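Endo-1,4-beta-xylanase (Bacteroides thetaiotaomicron VPI-5482, PDB 3KST) probably hydrolyses O-glycosidic bonds in xylan, as a calcium-binding glycoside hydrolase of family 43. Local coordinates at residues D72-W77 against V119-W124. Sequence-based numbering, arbitrary orientation.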
loop_
_atom_site.group_PDB
_atom_site.type_symbol
_atom_site.label_atom_id
_atom_site.label_comp_id
_atom_site.label_asym_id
_atom_site.label_seq_id
_atom_site.Cartn_x
_atom_site.Cartn_y
_atom_site.Cartn_z
ATOM N N ASP A 72 1.018 11.104 18.667
ATOM C CA ASP A 72 1.482 12.083 17.663
ATOM C C ASP A 72 0.575 12.206 16.456
ATOM O O ASP A 72 0.928 12.873 15.481
ATOM C CB ASP A 72 2.877 11.707 17.179
ATOM C CG ASP A 72 3.896 11.833 18.238
ATOM O OD1 ASP A 72 3.803 12.795 19.056
ATOM O OD2 ASP A 72 4.791 10.973 18.257
ATOM N N SER A 73 -0.614 11.641 16.532
ATOM C CA SER A 73 -1.506 11.626 15.389
ATOM C C SER A 73 -2.946 11.789 15.781
ATOM O O SER A 73 -3.315 11.625 16.930
ATOM C CB SER A 73 -1.343 10.245 14.738
ATOM O OG SER A 73 -2.339 9.958 13.770
ATOM N N TYR A 74 -3.748 12.107 14.777
ATOM C CA TYR A 74 -5.194 12.035 14.851
ATOM C C TYR A 74 -5.521 10.576 15.137
ATOM O O TYR A 74 -4.888 9.718 14.560
ATOM C CB TYR A 74 -5.792 12.353 13.486
ATOM C CG TYR A 74 -7.269 12.142 13.383
ATOM C CD1 TYR A 74 -8.174 13.054 13.962
ATOM C CD2 TYR A 74 -7.792 11.034 12.698
ATOM C CE1 TYR A 74 -9.552 12.862 13.862
ATOM C CE2 TYR A 74 -9.169 10.849 12.571
ATOM C CZ TYR A 74 -10.042 11.742 13.173
ATOM O OH TYR A 74 -11.388 11.526 13.027
ATOM N N GLY A 75 -6.449 10.335 16.054
ATOM C CA GLY A 75 -6.961 8.999 16.379
ATOM C C GLY A 75 -6.291 8.111 17.401
ATOM O O GLY A 75 -5.123 8.262 17.760
ATOM N N THR A 76 -7.052 7.122 17.861
ATOM C CA THR A 76 -6.574 6.159 18.837
ATOM C C THR A 76 -6.707 4.709 18.420
ATOM O O THR A 76 -6.240 3.850 19.177
ATOM C CB THR A 76 -7.283 6.353 20.187
ATOM O OG1 THR A 76 -8.666 6.023 20.042
ATOM C CG2 THR A 76 -7.117 7.798 20.653
ATOM N N TRP A 77 -7.299 4.439 17.253
ATOM C CA TRP A 77 -7.531 3.074 16.753
ATOM C C TRP A 77 -7.551 3.052 15.239
ATOM O O TRP A 77 -7.631 4.105 14.588
ATOM C CB TRP A 77 -8.855 2.519 17.309
ATOM C CG TRP A 77 -10.073 3.283 16.884
ATOM C CD1 TRP A 77 -10.651 4.361 17.530
ATOM C CD2 TRP A 77 -10.857 3.061 15.702
ATOM N NE1 TRP A 77 -11.756 4.791 16.829
ATOM C CE2 TRP A 77 -11.898 4.026 15.702
ATOM C CE3 TRP A 77 -10.793 2.134 14.640
ATOM C CZ2 TRP A 77 -12.854 4.087 14.700
ATOM C CZ3 TRP A 77 -11.762 2.193 13.635
ATOM C CH2 TRP A 77 -12.777 3.169 13.665
ATOM N N VAL A 119 -0.574 19.323 13.767
ATOM C CA VAL A 119 -1.964 19.446 14.194
ATOM C C VAL A 119 -2.578 18.077 13.889
ATOM O O VAL A 119 -2.476 17.605 12.756
ATOM C CB VAL A 119 -2.720 20.578 13.470
ATOM C CG1 VAL A 119 -4.162 20.664 13.990
ATOM C CG2 VAL A 119 -2.018 21.920 13.698
ATOM N N LYS A 120 -3.244 17.496 14.885
ATOM C CA LYS A 120 -3.740 16.101 14.826
ATOM C C LYS A 120 -5.110 15.994 14.175
ATOM O O LYS A 120 -6.132 15.760 14.834
ATOM C CB LYS A 120 -3.695 15.451 16.229
ATOM C CG LYS A 120 -2.256 15.097 16.686
ATOM C CD LYS A 120 -1.324 16.277 16.890
ATOM C CE LYS A 120 -0.010 15.847 17.539
ATOM N NZ LYS A 120 0.939 17.016 17.695
ATOM N N GLN A 121 -5.119 16.198 12.864
ATOM C CA GLN A 121 -6.336 16.135 12.072
ATOM C C GLN A 121 -6.096 15.413 10.771
ATOM O O GLN A 121 -4.971 15.366 10.283
ATOM C CB GLN A 121 -6.832 17.554 11.781
ATOM C CG GLN A 121 -7.398 18.258 13.007
ATOM C CD GLN A 121 -8.607 17.550 13.608
ATOM O OE1 GLN A 121 -9.480 17.071 12.886
ATOM N NE2 GLN A 121 -8.656 17.469 14.926
ATOM N N PRO A 122 -7.160 14.854 10.195
ATOM C CA PRO A 122 -7.016 14.186 8.910
ATOM C C PRO A 122 -6.955 15.213 7.759
ATOM O O PRO A 122 -7.119 16.426 7.974
ATOM C CB PRO A 122 -8.279 13.337 8.839
ATOM C CG PRO A 122 -9.254 14.095 9.556
ATOM C CD PRO A 122 -8.556 14.824 10.653
ATOM N N ILE A 123 -6.713 14.706 6.554
ATOM C CA ILE A 123 -6.595 15.505 5.307
ATOM C C ILE A 123 -7.947 16.169 4.986
ATOM O O ILE A 123 -7.984 17.350 4.637
ATOM C CB ILE A 123 -6.086 14.567 4.146
ATOM C CG1 ILE A 123 -4.642 14.120 4.401
ATOM C CG2 ILE A 123 -6.193 15.178 2.763
ATOM C CD1 ILE A 123 -4.317 12.787 3.699
ATOM N N TRP A 124 -9.031 15.403 5.118
ATOM C CA TRP A 124 -10.409 15.889 4.941
ATOM C C TRP A 124 -11.351 15.128 5.894
ATOM O O TRP A 124 -10.958 14.113 6.490
ATOM C CB TRP A 124 -10.821 15.815 3.459
ATOM C CG TRP A 124 -11.199 14.454 2.934
ATOM C CD1 TRP A 124 -10.618 13.234 3.245
ATOM C CD2 TRP A 124 -12.154 14.183 1.916
ATOM N NE1 TRP A 124 -11.219 12.238 2.540
ATOM C CE2 TRP A 124 -12.157 12.787 1.700
ATOM C CE3 TRP A 124 -13.056 14.982 1.195
ATOM C CZ2 TRP A 124 -13.020 12.173 0.767
ATOM C CZ3 TRP A 124 -13.906 14.374 0.270
ATOM C CH2 TRP A 124 -13.885 12.978 0.073
HETATM O O HOH W 1 2.708 15.443 19.365
#
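A CH-pi contact between Tyr74 and Pro122 joins two inter-strand loops at the surface of the family 43 domain, the first leading from strand 60-69 to strand 80-87, the second from strand 102-108 to strand 129-135. Pro122 CD lies 3.9 Å from the centroid of the Tyr74 ring and 16° off its normal, which places it over one face, displaced toward the rim nearest CD1 and CE1. The edge of the same ring meets Lys120 O, close to the ring plane and 3.5 Å from Tyr74 CD1. The CB of Tyr74 points toward the second loop, and CG lies anti to the backbone N (chi1 173°), beside the carbonyl carbon. The family 43 catalytic domain is a five-bladed beta-propeller, and strand order is consistent with these loops linking successive blades, one entering and one leaving the blade of strands 80-87, 92-99 and 102-108; strand 102-108 adds Cys104, touched by both Tyr74 and Pro122. An alanine in place of Tyr74 would probably uncover Pro122 CD and remove the ring edge from Lys120 O, opening a gap between the loops. Lys120, at the centre of an inverse gamma turn, lays CG 3.5 Å from Ser73 C. Its chain then bends at chi2 (65°, placing CD), and CE lies 3.7 Å from Asp72 O. Lys120 NZ is hydrogen-bonded to Gln117 O and donates to a water 2.9 Å away, which in turn donates to Asp72 OD1; Lys120 NZ and Asp72 OD1 are 5.3 Å apart, too far for direct contact, and the water links them.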